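Local structure of agmatinase (Burkholderia thailandensis, 4DZ4) at residues Asp48-Gly53 with Ala97-Gly102; Ala273-Leu278 with Cys310-Leu315; Ser113-Ile118 with Ile141-Leu146. The protein probably hydrolyses agmatine to putrescine and urea, using two manganese ions bound in each subunit. All blocks are in the same frame, centred on the assembly; numbering follows the deposited sequence.

The three contacts belong to one three-layered arginase fold, in which a parallel sheet lies between helices. Contact 1 joins two neighbouring strands within the sheet, contact 2 packs helices 268-276 and 300-323 over one face, and contact 3 packs helices 114-126 and 142-153 over the opposite face. The centres of contacts 1 and 2 are about 17 Å apart, yet the two touch where Val49 CG1 meets Leu313 CD2 at 3.7 Å. Contacts 2 and 3, with centres about 25 Å apart, lie on opposite sides of the chain's centre. Contact 3 approaches the metals more closely: the side chain of Ile141 is about 10 Å from a manganese ion, near the ligand His139.

Contact 1. Residues Asp48-Gly53 with Ala97-Gly102; sequences DVVVSG and AVIDYG
Val49, Val50 and Val51 run alongside Val98, Ile99 and Asp100 as adjacent parallel strands, the axes of these short segments 4.7 Å apart at closest approach and splayed by 28°. This middle part is tight and regular. Val49 O receives Ile99 N, Ile99 O receives Val51 N at 2.9 Å, and Val51 O receives Tyr101 N, also at 2.9 Å. Beta-branched residues suit such extended backbone, and each face gains its own apolar pairs. On one, Val51 CG2 meets Val98 CG1 at 4.0 Å. On the other, Val50 and Ile99 run alongside each other in the same direction, with Val50 CG2 4.0 Å from Ile99 CD1.

The ends are less regular. At the start, the partly exposed Asp48 folds its carboxylate back to Ala97: OD2 accepts Ala97 N at 2.8 Å, 25° out of the carboxylate plane, while Ala97 O takes both Asp48 N and Val49 N. The same OD2 has a salt bridge to Lys320. At the far end, Tyr101 CB packs against Val50 CG1 at 3.5 Å; CG is anti to the backbone N (chi1 -180°), and the end of the side chain leads away from strand 49-54 to meet the ring of His121 edge-to-face. Asp100 OD1 accepts Gly102 N at 2.9 Å in an Asx turn. At the positive phi of Gly102 a CB would press against Tyr101 O, so glycine is needed; Asp100 OD2 is bridged to Arg74.

The connection between the strands includes helix 69-76, making a beta-alpha-beta crossover in this arginase-family sheet. Strand 131-136 bonds along the other edge of 49-54; helix 300-323 covers the face of Val49 and Val98, and helix 114-126 covers the face of Val50 and Tyr101.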
ATOM      1  N   ASP B  48     -28.411 -13.269  23.841  1.00 16.91           N
ATOM      2  CA  ASP B  48     -28.398 -14.538  23.099  1.00 16.72           C
ATOM      3  C   ASP B  48     -27.017 -14.889  22.551  1.00 15.59           C
ATOM      4  O   ASP B  48     -26.608 -16.054  22.555  1.00 15.63           O
ATOM      5  CB  ASP B  48     -29.378 -14.477  21.917  1.00 17.12           C
ATOM      6  CG  ASP B  48     -30.831 -14.278  22.358  1.00 18.08           C
ATOM      7  OD1 ASP B  48     -31.260 -14.952  23.305  1.00 19.16           O
ATOM      8  OD2 ASP B  48     -31.543 -13.449  21.751  1.00 18.55           O
ATOM      9  N   VAL B  49     -26.321 -13.883  22.046  1.00 14.47           N
ATOM     10  CA  VAL B  49     -24.975 -14.081  21.494  1.00 13.60           C
ATOM     11  C   VAL B  49     -24.047 -12.966  21.946  1.00 13.03           C
ATOM     12  O   VAL B  49     -24.399 -11.779  21.868  1.00 12.82           O
ATOM     13  CB  VAL B  49     -24.950 -14.129  19.952  1.00 13.39           C
ATOM     14  CG1 VAL B  49     -23.538 -14.454  19.470  1.00 12.75           C
ATOM     15  CG2 VAL B  49     -25.966 -15.136  19.401  1.00 13.96           C
ATOM     16  N   VAL B  50     -22.855 -13.364  22.393  1.00 12.52           N
ATOM     17  CA  VAL B  50     -21.801 -12.413  22.762  1.00 12.34           C
ATOM     18  C   VAL B  50     -20.685 -12.477  21.719  1.00 11.82           C
ATOM     19  O   VAL B  50     -20.055 -13.537  21.536  1.00 11.81           O
ATOM     20  CB  VAL B  50     -21.196 -12.725  24.137  1.00 12.60           C
ATOM     21  CG1 VAL B  50     -19.992 -11.817  24.416  1.00 12.93           C
ATOM     22  CG2 VAL B  50     -22.275 -12.545  25.209  1.00 13.53           C
ATOM     23  N   VAL B  51     -20.440 -11.343  21.071  1.00 11.38           N
ATOM     24  CA  VAL B  51     -19.268 -11.192  20.197  1.00 10.83           C
ATOM     25  C   VAL B  51     -18.125 -10.655  21.064  1.00 10.74           C
ATOM     26  O   VAL B  51     -18.332  -9.680  21.810  1.00 11.20           O
ATOM     27  CB  VAL B  51     -19.547 -10.198  19.035  1.00 10.79           C
ATOM     28  CG1 VAL B  51     -18.312 -10.059  18.130  1.00 10.46           C
ATOM     29  CG2 VAL B  51     -20.714 -10.712  18.200  1.00 10.89           C
ATOM     30  N   SER B  52     -16.925 -11.241  20.957  1.00 10.15           N
ATOM     31  CA  SER B  52     -15.792 -10.700  21.700  1.00 10.09           C
ATOM     32  C   SER B  52     -14.548 -10.960  20.881  1.00  9.73           C
ATOM     33  O   SER B  52     -14.576 -11.812  19.982  1.00  9.83           O
ATOM     34  CB  SER B  52     -15.671 -11.329  23.101  1.00 10.58           C
ATOM     35  OG  SER B  52     -15.268 -12.696  23.035  1.00 10.68           O
ATOM     36  N   GLY B  53     -13.489 -10.227  21.180  1.00  9.17           N
ATOM     37  CA  GLY B  53     -12.213 -10.429  20.476  1.00  9.05           C
ATOM     38  C   GLY B  53     -11.184 -11.103  21.387  1.00  9.21           C
ATOM     39  O   GLY B  53     -11.182 -10.904  22.612  1.00  9.73           O
ATOM     40  N   ALA B  97     -30.699 -11.074  20.561  1.00 15.03           N
ATOM     41  CA  ALA B  97     -30.003 -10.121  21.435  1.00 14.51           C
ATOM     42  C   ALA B  97     -28.499 -10.421  21.357  1.00 13.60           C
ATOM     43  O   ALA B  97     -28.029 -11.432  21.864  1.00 13.48           O
ATOM     44  CB  ALA B  97     -30.526 -10.255  22.863  1.00 15.00           C
ATOM     45  N   VAL B  98     -27.786  -9.531  20.677  1.00 13.03           N
ATOM     46  CA  VAL B  98     -26.349  -9.681  20.401  1.00 12.44           C
ATOM     47  C   VAL B  98     -25.631  -8.460  20.931  1.00 12.34           C
ATOM     48  O   VAL B  98     -26.050  -7.334  20.635  1.00 12.82           O
ATOM     49  CB  VAL B  98     -26.087  -9.794  18.887  1.00 11.98           C
ATOM     50  CG1 VAL B  98     -24.592 -10.043  18.599  1.00 11.24           C
ATOM     51  CG2 VAL B  98     -26.917 -10.906  18.275  1.00 12.40           C
ATOM     52  N   ILE B  99     -24.558  -8.670  21.700  1.00 12.25           N
ATOM     53  CA  ILE B  99     -23.751  -7.561  22.201  1.00 12.10           C
ATOM     54  C   ILE B  99     -22.298  -7.738  21.768  1.00 11.67           C
ATOM     55  O   ILE B  99     -21.883  -8.843  21.356  1.00 11.51           O
ATOM     56  CB  ILE B  99     -23.813  -7.435  23.736  1.00 12.84           C
ATOM     57  CG1 ILE B  99     -23.135  -8.679  24.390  1.00 13.09           C
ATOM     58  CG2 ILE B  99     -25.272  -7.232  24.149  1.00 13.28           C
ATOM     59  CD1 ILE B  99     -22.810  -8.602  25.881  1.00 14.21           C
ATOM     60  N   ASP B 100     -21.548  -6.642  21.843  1.00 11.32           N
ATOM     61  CA  ASP B 100     -20.086  -6.701  21.702  1.00 11.14           C
ATOM     62  C   ASP B 100     -19.507  -6.457  23.114  1.00 11.92           C
ATOM     63  O   ASP B 100     -19.635  -5.380  23.698  1.00 11.66           O
ATOM     64  CB  ASP B 100     -19.614  -5.670  20.657  1.00 10.56           C
ATOM     65  CG  ASP B 100     -18.140  -5.826  20.286  1.00 10.09           C
ATOM     66  OD1 ASP B 100     -17.375  -6.321  21.132  1.00 10.01           O
ATOM     67  OD2 ASP B 100     -17.761  -5.425  19.161  1.00  9.78           O
ATOM     68  N   TYR B 101     -18.869  -7.495  23.633  1.00 12.23           N
ATOM     69  CA  TYR B 101     -18.297  -7.555  24.974  1.00 13.41           C
ATOM     70  C   TYR B 101     -16.993  -6.752  25.035  1.00 12.99           C
ATOM     71  O   TYR B 101     -16.491  -6.442  26.118  1.00 13.77           O
ATOM     72  CB  TYR B 101     -18.012  -9.041  25.250  1.00 14.66           C
ATOM     73  CG  TYR B 101     -17.399  -9.433  26.610  1.00 16.60           C
ATOM     74  CD1 TYR B 101     -18.172  -9.968  27.620  1.00 18.53           C
ATOM     75  CD2 TYR B 101     -16.023  -9.304  26.830  1.00 18.12           C
ATOM     76  CE1 TYR B 101     -17.589 -10.350  28.844  1.00 19.49           C
ATOM     77  CE2 TYR B 101     -15.439  -9.647  28.042  1.00 18.99           C
ATOM     78  CZ  TYR B 101     -16.214 -10.183  29.035  1.00 19.33           C
ATOM     79  OH  TYR B 101     -15.596 -10.526  30.246  1.00 21.46           O
ATOM     80  N   GLY B 102     -16.443  -6.415  23.876  1.00 11.66           N
ATOM     81  CA  GLY B 102     -15.055  -5.955  23.821  1.00 11.93           C
ATOM     82  C   GLY B 102     -14.110  -7.153  23.710  1.00 11.58           C
ATOM     83  O   GLY B 102     -14.421  -8.161  23.062  1.00 10.96           O
TER

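Contact 2. Residues Ala273-Leu278 with Cys310-Leu315; sequences AIVRGL and CDLLCL
Arg276 and Asp311 supply the charged part of the contact, a salt bridge in which Arg276 NE reaches Asp311 OD2 at 2.9 Å. The bond is fairly straight at NE, and the oxygen lies near the guanidinium plane. Seen from the acid, however, NE comes from above the carboxylate plane, and the two flat groups stand 86° apart. Arginine suits this place because its chain, extended from CG to NE, is long enough to bring NE to the acid of the neighbouring helix. A water makes a second connection, accepting from Arg276 NH2 at 2.9 Å and donating to Asp311 OD2 at 2.7 Å. Trp88 donates its NE1 hydrogen to the other oxygen, OD1, of the buried acid.

Helices 268-276 and 300-323 pack here on one face of the parallel sheet of the arginase fold, and Leu312 and Leu278 both rest on Leu243 of strand 240-246.

Among the apolar pairs, Val275 and Leu312 cross at about a right angle, Val275 CG1 4.1 Å from Leu312 CD2, and Leu278 CB lies 4.1 Å from Leu315 CD1. Branched Leu315 spreads over residues 275-278, making van der Waals contacts with backbone oxygens: CD1 with Val275 O at 3.3 Å, CD2 with Arg276 O at 3.9 Å.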
ATOM      1  N   ALA B 273     -21.870 -19.527   0.824  1.00 12.61           N
ATOM      2  CA  ALA B 273     -22.948 -20.423   0.386  1.00 13.74           C
ATOM      3  C   ALA B 273     -23.017 -21.627   1.343  1.00 14.15           C
ATOM      4  O   ALA B 273     -24.110 -22.090   1.697  1.00 14.92           O
ATOM      5  CB  ALA B 273     -22.703 -20.899  -1.041  1.00 13.62           C
ATOM      6  N   ILE B 274     -21.847 -22.125   1.748  1.00 13.36           N
ATOM      7  CA  ILE B 274     -21.778 -23.237   2.710  1.00 13.68           C
ATOM      8  C   ILE B 274     -22.284 -22.803   4.093  1.00 13.38           C
ATOM      9  O   ILE B 274     -23.201 -23.426   4.636  1.00 13.83           O
ATOM     10  CB  ILE B 274     -20.352 -23.832   2.800  1.00 13.28           C
ATOM     11  CG1 ILE B 274     -19.935 -24.418   1.443  1.00 13.44           C
ATOM     12  CG2 ILE B 274     -20.288 -24.922   3.875  1.00 13.53           C
ATOM     13  CD1 ILE B 274     -18.424 -24.626   1.335  1.00 12.94           C
ATOM     14  N   VAL B 275     -21.726 -21.731   4.639  1.00 12.32           N
ATOM     15  CA  VAL B 275     -22.105 -21.275   5.988  1.00 12.71           C
ATOM     16  C   VAL B 275     -23.592 -20.967   6.085  1.00 13.26           C
ATOM     17  O   VAL B 275     -24.273 -21.395   7.043  1.00 13.87           O
ATOM     18  CB  VAL B 275     -21.244 -20.087   6.464  1.00 12.02           C
ATOM     19  CG1 VAL B 275     -21.755 -19.523   7.804  1.00 12.28           C
ATOM     20  CG2 VAL B 275     -19.802 -20.573   6.640  1.00 11.51           C
ATOM     21  N   ARG B 276     -24.119 -20.306   5.063  1.00 13.26           N
ATOM     22  CA  ARG B 276     -25.523 -19.940   5.060  1.00 14.28           C
ATOM     23  C   ARG B 276     -26.468 -21.134   5.074  1.00 15.31           C
ATOM     24  O   ARG B 276     -27.631 -20.992   5.480  1.00 16.05           O
ATOM     25  CB  ARG B 276     -25.847 -19.041   3.877  1.00 14.49           C
ATOM     26  CG  ARG B 276     -25.281 -17.632   4.035  1.00 14.13           C
ATOM     27  CD  ARG B 276     -25.451 -16.871   2.735  1.00 14.61           C
ATOM     28  NE  ARG B 276     -24.691 -15.605   2.739  1.00 14.77           N
ATOM     29  CZ  ARG B 276     -24.486 -14.888   1.634  1.00 15.18           C
ATOM     30  NH1 ARG B 276     -24.982 -15.314   0.469  1.00 15.34           N
ATOM     31  NH2 ARG B 276     -23.802 -13.753   1.685  1.00 15.17           N
ATOM     32  N   GLY B 277     -25.986 -22.296   4.649  1.00 15.58           N
ATOM     33  CA  GLY B 277     -26.840 -23.478   4.556  1.00 17.09           C
ATOM     34  C   GLY B 277     -26.824 -24.366   5.801  1.00 17.50           C
ATOM     35  O   GLY B 277     -27.438 -25.444   5.806  1.00 18.15           O
ATOM     36  N   LEU B 278     -26.098 -23.934   6.838  1.00 17.07           N
ATOM     37  CA  LEU B 278     -25.842 -24.786   8.010  1.00 18.03           C
ATOM     38  C   LEU B 278     -26.904 -24.692   9.112  1.00 18.92           C
ATOM     39  O   LEU B 278     -26.638 -25.045  10.255  1.00 19.26           O
ATOM     40  CB  LEU B 278     -24.458 -24.496   8.588  1.00 17.72           C
ATOM     41  CG  LEU B 278     -23.331 -25.068   7.732  1.00 17.88           C
ATOM     42  CD1 LEU B 278     -22.015 -24.624   8.325  1.00 17.88           C
ATOM     43  CD2 LEU B 278     -23.388 -26.574   7.600  1.00 18.83           C
ATOM     44  N   CYS B 310     -21.518 -12.485  10.310  1.00 12.10           N
ATOM     45  CA  CYS B 310     -22.892 -12.015  10.174  1.00 12.38           C
ATOM     46  C   CYS B 310     -23.807 -13.212   9.871  1.00 12.69           C
ATOM     47  O   CYS B 310     -24.865 -13.386  10.496  1.00 12.98           O
ATOM     48  CB  CYS B 310     -22.989 -10.948   9.071  1.00 12.49           C
ATOM     49  SG  CYS B 310     -24.697 -10.475   8.652  1.00 13.94           S
ATOM     50  N   ASP B 311     -23.369 -14.062   8.961  1.00 12.59           N
ATOM     51  CA  ASP B 311     -24.155 -15.258   8.650  1.00 13.21           C
ATOM     52  C   ASP B 311     -24.300 -16.218   9.824  1.00 13.41           C
ATOM     53  O   ASP B 311     -25.365 -16.816   9.981  1.00 14.03           O
ATOM     54  CB  ASP B 311     -23.617 -15.931   7.387  1.00 13.75           C
ATOM     55  CG  ASP B 311     -23.971 -15.130   6.124  1.00 14.49           C
ATOM     56  OD1 ASP B 311     -25.045 -14.493   6.101  1.00 15.67           O
ATOM     57  OD2 ASP B 311     -23.186 -15.144   5.146  1.00 14.68           O
ATOM     58  N   LEU B 312     -23.261 -16.343  10.654  1.00 12.50           N
ATOM     59  CA  LEU B 312     -23.368 -17.115  11.899  1.00 12.44           C
ATOM     60  C   LEU B 312     -24.453 -16.540  12.825  1.00 12.65           C
ATOM     61  O   LEU B 312     -25.274 -17.296  13.373  1.00 13.05           O
ATOM     62  CB  LEU B 312     -21.999 -17.217  12.617  1.00 11.80           C
ATOM     63  CG  LEU B 312     -20.972 -18.059  11.829  1.00 11.80           C
ATOM     64  CD1 LEU B 312     -19.570 -17.815  12.354  1.00 11.33           C
ATOM     65  CD2 LEU B 312     -21.331 -19.548  11.916  1.00 11.97           C
ATOM     66  N   LEU B 313     -24.472 -15.213  13.000  1.00 12.37           N
ATOM     67  CA  LEU B 313     -25.568 -14.584  13.767  1.00 12.77           C
ATOM     68  C   LEU B 313     -26.943 -14.929  13.182  1.00 13.82           C
ATOM     69  O   LEU B 313     -27.876 -15.192  13.921  1.00 14.32           O
ATOM     70  CB  LEU B 313     -25.433 -13.058  13.854  1.00 12.55           C
ATOM     71  CG  LEU B 313     -24.155 -12.636  14.601  1.00 11.89           C
ATOM     72  CD1 LEU B 313     -24.019 -11.118  14.620  1.00 12.24           C
ATOM     73  CD2 LEU B 313     -24.207 -13.156  16.023  1.00 12.15           C
ATOM     74  N   CYS B 314     -27.056 -14.902  11.865  1.00 13.74           N
ATOM     75  CA  CYS B 314     -28.342 -15.139  11.234  1.00 14.95           C
ATOM     76  C   CYS B 314     -28.788 -16.575  11.446  1.00 15.32           C
ATOM     77  O   CYS B 314     -29.978 -16.818  11.636  1.00 16.05           O
ATOM     78  CB  CYS B 314     -28.270 -14.755   9.749  1.00 15.18           C
ATOM     79  SG  CYS B 314     -28.176 -12.972   9.478  1.00 15.87           S
ATOM     80  N   LEU B 315     -27.835 -17.514  11.431  1.00 14.94           N
ATOM     81  CA  LEU B 315     -28.138 -18.921  11.728  1.00 15.51           C
ATOM     82  C   LEU B 315     -28.727 -19.034  13.128  1.00 16.03           C
ATOM     83  O   LEU B 315     -29.750 -19.703  13.318  1.00 17.22           O
ATOM     84  CB  LEU B 315     -26.921 -19.818  11.600  1.00 14.98           C
ATOM     85  CG  LEU B 315     -26.418 -20.050  10.161  1.00 15.04           C
ATOM     86  CD1 LEU B 315     -25.067 -20.752  10.202  1.00 14.89           C
ATOM     87  CD2 LEU B 315     -27.424 -20.887   9.388  1.00 16.03           C
TER
HETATM   88  O   HOH W   1     -22.841 -12.635   4.187  1.00 14.85           O

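Contact 3. Residues Ser113-Ile118 with Ile141-Leu146; sequences SIKPAI and ITYPLL. With EDO (1,2-ethanediol), chain X.
Ile118 points at Pro144 across two helices that are successive in the chain, 114-126 and 142-153, linked through strand 131-136 and packed on the same face of the parallel sheet in the arginase fold. The axes of these short segments pass 8.8 Å apart at an angle of 48°. The branches of Ile118 divide the work. CG2, anti to the backbone N, packs on the proline ring, 3.7 Å from Pro144 CG, and it also meets Leu145 CD2 at 3.8 Å. CD1, at the end of the longer branch, reaches Ile141 CG2 at 4.1 Å, the two isoleucines crossing at about a right angle. A branched residue thus touches three neighbours at once, and both isoleucines also rest on Val54 of strand 49-54.

Pro144 fits its place near the beginning of the helix, where a residue without an N-H costs little backbone bonding. Its compact ring offers CB and CG to Ile118, and CB also packs against Lys115 O.

Beside this apolar patch, Lys115 runs out fully extended and crosses the side chain of Tyr143 obliquely. Its CE comes within 3.8 Å of Tyr143 CE2. The long aliphatic part gives the partly exposed lysine packing against its neighbours, with NZ 3.8 Å from Tyr143 OH; the tyrosine hydroxyl is hydrogen-bonded to Asp189.

The side chain of Ile141 lies about 6 Å from that of His139, a manganese ligand, so this packing adjoins the metal site without taking part in it. At the backbone of Lys115, a 1,2-ethanediol, probably from the crystallisation liquor, accepts Lys115 N through its O2 at 2.9 Å, with an N-H...O angle of 162°.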
ATOM      1  N   SER B 113       0.161 -17.511  30.999  1.00 13.64           N
ATOM      2  CA  SER B 113      -1.142 -17.063  31.549  1.00 13.36           C
ATOM      3  C   SER B 113      -2.236 -16.901  30.484  1.00 12.53           C
ATOM      4  O   SER B 113      -3.402 -16.678  30.827  1.00 12.17           O
ATOM      5  CB  SER B 113      -0.974 -15.738  32.314  1.00 13.65           C
ATOM      6  OG  SER B 113      -0.820 -14.646  31.393  1.00 13.09           O
ATOM      7  N   ILE B 114      -1.872 -16.988  29.200  1.00 11.95           N
ATOM      8  CA  ILE B 114      -2.818 -16.667  28.117  1.00 11.47           C
ATOM      9  C   ILE B 114      -3.909 -17.723  27.963  1.00 11.27           C
ATOM     10  O   ILE B 114      -5.107 -17.393  27.915  1.00 10.91           O
ATOM     11  CB  ILE B 114      -2.074 -16.384  26.794  1.00 11.24           C
ATOM     12  CG1 ILE B 114      -1.209 -15.112  26.980  1.00 11.55           C
ATOM     13  CG2 ILE B 114      -3.052 -16.218  25.621  1.00 10.76           C
ATOM     14  CD1 ILE B 114      -0.259 -14.892  25.816  1.00 11.67           C
ATOM     15  N   LYS B 115      -3.493 -18.984  27.943  1.00 11.63           N
ATOM     16  CA  LYS B 115      -4.460 -20.093  27.839  1.00 11.63           C
ATOM     17  C   LYS B 115      -5.521 -20.004  28.956  1.00 11.62           C
ATOM     18  O   LYS B 115      -6.725 -19.931  28.654  1.00 11.41           O
ATOM     19  CB  LYS B 115      -3.725 -21.437  27.861  1.00 12.62           C
ATOM     20  CG  LYS B 115      -4.690 -22.612  27.853  1.00 12.90           C
ATOM     21  CD  LYS B 115      -3.947 -23.929  27.968  1.00 14.04           C
ATOM     22  CE  LYS B 115      -4.935 -25.092  28.077  1.00 14.85           C
ATOM     23  NZ  LYS B 115      -4.179 -26.343  28.448  1.00 15.81           N
ATOM     24  N   PRO B 116      -5.082 -19.947  30.239  1.00 12.19           N
ATOM     25  CA  PRO B 116      -6.122 -19.830  31.293  1.00 12.28           C
ATOM     26  C   PRO B 116      -6.962 -18.543  31.199  1.00 11.89           C
ATOM     27  O   PRO B 116      -8.143 -18.579  31.562  1.00 11.71           O
ATOM     28  CB  PRO B 116      -5.313 -19.895  32.615  1.00 13.07           C
ATOM     29  CG  PRO B 116      -3.891 -19.620  32.224  1.00 13.18           C
ATOM     30  CD  PRO B 116      -3.743 -20.157  30.813  1.00 12.52           C
ATOM     31  N   ALA B 117      -6.366 -17.425  30.728  1.00 11.43           N
ATOM     32  CA  ALA B 117      -7.119 -16.167  30.550  1.00 11.37           C
ATOM     33  C   ALA B 117      -8.271 -16.390  29.560  1.00 10.97           C
ATOM     34  O   ALA B 117      -9.394 -15.965  29.823  1.00 11.64           O
ATOM     35  CB  ALA B 117      -6.214 -15.004  30.078  1.00 11.04           C
ATOM     36  N   ILE B 118      -7.987 -17.074  28.460  1.00 10.50           N
ATOM     37  CA  ILE B 118      -8.989 -17.344  27.445  1.00 10.57           C
ATOM     38  C   ILE B 118     -10.068 -18.331  27.966  1.00 10.94           C
ATOM     39  O   ILE B 118     -11.281 -18.092  27.773  1.00 11.23           O
ATOM     40  CB  ILE B 118      -8.379 -17.821  26.115  1.00 10.26           C
ATOM     41  CG1 ILE B 118      -7.407 -16.759  25.566  1.00 10.04           C
ATOM     42  CG2 ILE B 118      -9.503 -18.166  25.106  1.00 10.01           C
ATOM     43  CD1 ILE B 118      -6.525 -17.267  24.436  1.00  9.95           C
ATOM     44  N   ILE B 141      -6.345 -19.655  19.693  1.00  9.17           N
ATOM     45  CA  ILE B 141      -7.430 -19.295  20.646  1.00  9.88           C
ATOM     46  C   ILE B 141      -8.540 -20.344  20.707  1.00 10.07           C
ATOM     47  O   ILE B 141      -9.213 -20.496  21.743  1.00 10.14           O
ATOM     48  CB  ILE B 141      -8.027 -17.885  20.379  1.00  9.62           C
ATOM     49  CG1 ILE B 141      -8.910 -17.865  19.106  1.00  9.48           C
ATOM     50  CG2 ILE B 141      -6.897 -16.825  20.359  1.00  9.90           C
ATOM     51  CD1 ILE B 141      -9.679 -16.558  18.885  1.00  9.53           C
ATOM     52  N   THR B 142      -8.745 -21.073  19.611  1.00  9.89           N
ATOM     53  CA  THR B 142      -9.840 -22.033  19.562  1.00 10.21           C
ATOM     54  C   THR B 142      -9.681 -23.208  20.552  1.00 10.56           C
ATOM     55  O   THR B 142     -10.682 -23.771  21.037  1.00 10.95           O
ATOM     56  CB  THR B 142     -10.041 -22.535  18.136  1.00  9.97           C
ATOM     57  OG1 THR B 142     -10.224 -21.402  17.273  1.00  9.61           O
ATOM     58  CG2 THR B 142     -11.293 -23.454  18.048  1.00 10.57           C
ATOM     59  N   TYR B 143      -8.436 -23.536  20.881  1.00 10.69           N
ATOM     60  CA  TYR B 143      -8.186 -24.601  21.845  1.00 11.04           C
ATOM     61  C   TYR B 143      -8.731 -24.241  23.244  1.00 11.12           C
ATOM     62  O   TYR B 143      -9.579 -24.955  23.766  1.00 11.65           O
ATOM     63  CB  TYR B 143      -6.686 -24.970  21.833  1.00 11.66           C
ATOM     64  CG  TYR B 143      -6.267 -25.984  22.853  1.00 12.78           C
ATOM     65  CD1 TYR B 143      -6.983 -27.191  23.032  1.00 13.30           C
ATOM     66  CD2 TYR B 143      -5.115 -25.775  23.625  1.00 13.65           C
ATOM     67  CE1 TYR B 143      -6.580 -28.123  23.982  1.00 14.24           C
ATOM     68  CE2 TYR B 143      -4.720 -26.696  24.596  1.00 14.55           C
ATOM     69  CZ  TYR B 143      -5.449 -27.883  24.740  1.00 15.12           C
ATOM     70  OH  TYR B 143      -5.029 -28.793  25.673  1.00 16.06           O
ATOM     71  N   PRO B 144      -8.294 -23.112  23.848  1.00 10.57           N
ATOM     72  CA  PRO B 144      -8.930 -22.828  25.143  1.00 11.00           C
ATOM     73  C   PRO B 144     -10.434 -22.547  25.046  1.00 10.98           C
ATOM     74  O   PRO B 144     -11.186 -22.839  25.988  1.00 11.40           O
ATOM     75  CB  PRO B 144      -8.185 -21.568  25.654  1.00 10.78           C
ATOM     76  CG  PRO B 144      -7.375 -21.075  24.466  1.00 10.28           C
ATOM     77  CD  PRO B 144      -7.078 -22.307  23.649  1.00 10.42           C
ATOM     78  N   LEU B 145     -10.892 -22.045  23.893  1.00 10.71           N
ATOM     79  CA  LEU B 145     -12.329 -21.845  23.711  1.00 11.10           C
ATOM     80  C   LEU B 145     -13.047 -23.189  23.739  1.00 11.69           C
ATOM     81  O   LEU B 145     -14.101 -23.308  24.377  1.00 12.01           O
ATOM     82  CB  LEU B 145     -12.627 -21.094  22.399  1.00 10.78           C
ATOM     83  CG  LEU B 145     -12.201 -19.607  22.366  1.00 10.57           C
ATOM     84  CD1 LEU B 145     -12.493 -19.011  20.988  1.00 10.16           C
ATOM     85  CD2 LEU B 145     -12.891 -18.770  23.460  1.00 11.60           C
ATOM     86  N   LEU B 146     -12.476 -24.197  23.085  1.00 11.55           N
ATOM     87  CA  LEU B 146     -13.057 -25.537  23.105  1.00 12.47           C
ATOM     88  C   LEU B 146     -13.051 -26.144  24.517  1.00 13.01           C
ATOM     89  O   LEU B 146     -13.981 -26.837  24.905  1.00 13.43           O
ATOM     90  CB  LEU B 146     -12.329 -26.467  22.132  1.00 12.24           C
ATOM     91  CG  LEU B 146     -12.624 -26.222  20.652  1.00 11.93           C
ATOM     92  CD1 LEU B 146     -11.621 -27.020  19.833  1.00 12.31           C
ATOM     93  CD2 LEU B 146     -14.078 -26.576  20.271  1.00 12.42           C
TER
HETATM   94  C1  EDO X 409      -0.218 -22.053  26.499  1.00 25.32           C
HETATM   95  O1  EDO X 409       0.793 -22.516  27.394  1.00 29.56           O
HETATM   96  C2  EDO X 409      -0.355 -20.524  26.403  1.00 24.53           C
HETATM   97  O2  EDO X 409      -0.781 -19.910  27.627  1.00 17.96           O